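Local coordinates for protein soluble epoxide hydrolase (Bacillus megaterium, PDB 4INZ) that belongs to the alpha/beta hydrolase fold, with helices packed around a mainly parallel central sheet, at residues G46-F50 against L182-V186. The protein carries 1 engineered substitution. Coordinates in Å, arbitrary orientation, origin at the centre of the assembly. Residues are numbered along the deposited sequence.
Sequences GFPDF and LRKLV
A cis-proline loop meets one side of a helix here, side chain to side chain, with no hydrogen bond between the two. In Gly46-Phe50 the Phe47-Pro48 peptide is cis, and the backbone folds back so that Asp49 N donates to Gly46 O at 2.9 Å, a type VI beta turn (near VIa) with cis Pro48 at its third position. Gly46-Phe47-Pro48 is the GXP part of the HGXP motif of epoxide hydrolases, just after strand 40-44. Leu182-Val186 lies inside helix 169-193, with Val186 N to Leu182 O at 3.0 Å and a wider pi-type turn at 183-186. The nearest CA atoms are those of Pro48 and Leu182, 7.3 Å apart. The Pro48 ring, C-gamma endo, points at the helix: its CB lies 3.6 Å from Leu182 CD2 and its CG 3.6 Å from Val186 CG2, with Leu185 CD2 at 4.2 Å from the same CG. Leu182 (m, t), Leu185 (t, p) and Val186 (t) all send CB toward the loop. Phe47 starts sideways, but chi1 t with chi2 near 90° swings its ring helixward, bringing CE2 to 3.9 Å from Leu185 CD2 and CZ to 4.1 Å from Leu182 CD2. Asp49 (chi1 m) sets OD1 4.1 Å from Val186 CG2, a plain contact; that oxygen is hydrogen-bonded to Tyr204. Phe50 (chi1 p) stays out of reach of 182-186 and meets Tyr204 edge-to-face. Anchored by Phe47 N to Asp114 OD2 and Pro48 O to Trp208, the core-domain loop between strand 40-44 and helix 55-61 packs against cap helices 169-193, 198-210 and 213-220, inserted between strands 131-137 and 248-253.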
loop_
_atom_site.group_PDB
_atom_site.type_symbol
_atom_site.label_atom_id
_atom_site.label_comp_id
_atom_site.label_asym_id
_atom_site.label_seq_id
_atom_site.Cartn_x
_atom_site.Cartn_y
_atom_site.Cartn_z
ATOM N N GLY A 46 -2.553 -0.227 -2.229
ATOM C CA GLY A 46 -3.160 -1.236 -1.378
ATOM C C GLY A 46 -4.598 -1.515 -1.792
ATOM O O GLY A 46 -4.968 -1.318 -2.944
ATOM N N PHE A 47 -5.414 -1.952 -0.842
ATOM C CA PHE A 47 -6.770 -2.414 -1.129
ATOM C C PHE A 47 -7.801 -1.304 -0.954
ATOM O O PHE A 47 -7.774 -0.593 0.049
ATOM C CB PHE A 47 -7.124 -3.557 -0.171
ATOM C CG PHE A 47 -8.548 -4.019 -0.288
ATOM C CD1 PHE A 47 -8.888 -5.027 -1.180
ATOM C CD2 PHE A 47 -9.551 -3.441 0.483
ATOM C CE1 PHE A 47 -10.194 -5.453 -1.297
ATOM C CE2 PHE A 47 -10.867 -3.866 0.368
ATOM C CZ PHE A 47 -11.185 -4.874 -0.530
ATOM N N PRO A 48 -8.750 -1.173 -1.902
ATOM C CA PRO A 48 -8.937 -1.913 -3.149
ATOM C C PRO A 48 -8.561 -1.046 -4.336
ATOM O O PRO A 48 -9.293 -1.008 -5.329
ATOM C CB PRO A 48 -10.445 -2.121 -3.168
ATOM C CG PRO A 48 -10.961 -0.812 -2.634
ATOM C CD PRO A 48 -9.925 -0.326 -1.620
ATOM N N ASP A 49 -7.435 -0.353 -4.235
ATOM C CA ASP A 49 -7.012 0.554 -5.293
ATOM C C ASP A 49 -6.135 -0.169 -6.308
ATOM O O ASP A 49 -6.245 -1.377 -6.483
ATOM C CB ASP A 49 -6.270 1.740 -4.679
ATOM C CG ASP A 49 -7.042 2.360 -3.532
ATOM O OD1 ASP A 49 -8.127 2.918 -3.790
ATOM O OD2 ASP A 49 -6.582 2.270 -2.374
ATOM N N PHE A 50 -5.280 0.591 -6.978
ATOM C CA PHE A 50 -4.360 0.052 -7.971
ATOM C C PHE A 50 -3.435 1.180 -8.395
ATOM O O PHE A 50 -3.430 2.230 -7.769
ATOM C CB PHE A 50 -5.107 -0.572 -9.170
ATOM C CG PHE A 50 -5.912 0.409 -9.996
ATOM C CD1 PHE A 50 -6.976 1.115 -9.444
ATOM C CD2 PHE A 50 -5.640 0.572 -11.349
ATOM C CE1 PHE A 50 -7.733 1.995 -10.218
ATOM C CE2 PHE A 50 -6.394 1.448 -12.140
ATOM C CZ PHE A 50 -7.443 2.158 -11.573
ATOM N N LEU A 182 -17.446 -2.232 -3.264
ATOM C CA LEU A 182 -16.237 -1.455 -3.529
ATOM C C LEU A 182 -16.575 -0.003 -3.860
ATOM O O LEU A 182 -15.849 0.918 -3.484
ATOM C CB LEU A 182 -15.430 -2.090 -4.664
ATOM C CG LEU A 182 -14.885 -3.493 -4.382
ATOM C CD1 LEU A 182 -14.338 -4.139 -5.653
ATOM C CD2 LEU A 182 -13.815 -3.453 -3.288
ATOM N N ARG A 183 -17.680 0.198 -4.570
ATOM C CA ARG A 183 -18.140 1.549 -4.888
ATOM C C ARG A 183 -18.420 2.346 -3.623
ATOM O O ARG A 183 -18.060 3.523 -3.516
ATOM C CB ARG A 183 -19.401 1.509 -5.756
ATOM C CG ARG A 183 -19.136 1.187 -7.213
ATOM C CD ARG A 183 -20.353 1.476 -8.077
ATOM N NE ARG A 183 -21.368 0.426 -7.995
ATOM C CZ ARG A 183 -22.557 0.575 -7.421
ATOM N NH1 ARG A 183 -23.416 -0.437 -7.401
ATOM N NH2 ARG A 183 -22.892 1.737 -6.873
ATOM N N LYS A 184 -19.075 1.705 -2.664
ATOM C CA LYS A 184 -19.440 2.396 -1.440
ATOM C C LYS A 184 -18.193 2.698 -0.627
ATOM O O LYS A 184 -18.109 3.722 0.045
ATOM C CB LYS A 184 -20.443 1.564 -0.641
ATOM C CG LYS A 184 -21.763 1.361 -1.386
ATOM C CD LYS A 184 -22.808 0.635 -0.547
ATOM C CE LYS A 184 -24.144 0.548 -1.285
ATOM N NZ LYS A 184 -24.041 -0.165 -2.590
ATOM N N LEU A 185 -17.207 1.817 -0.725
ATOM C CA LEU A 185 -15.979 1.959 0.041
ATOM C C LEU A 185 -15.109 3.105 -0.473
ATOM O O LEU A 185 -14.638 3.929 0.310
ATOM C CB LEU A 185 -15.204 0.640 0.033
ATOM C CG LEU A 185 -13.956 0.525 0.902
ATOM C CD1 LEU A 185 -14.267 0.902 2.344
ATOM C CD2 LEU A 185 -13.399 -0.895 0.818
ATOM N N VAL A 186 -14.925 3.172 -1.787
ATOM C CA VAL A 186 -13.969 4.105 -2.387
ATOM C C VAL A 186 -14.584 5.162 -3.306
ATOM O O VAL A 186 -14.179 6.325 -3.282
ATOM C CB VAL A 186 -12.891 3.335 -3.184
ATOM C CG1 VAL A 186 -12.149 4.265 -4.142
ATOM C CG2 VAL A 186 -11.928 2.654 -2.229
#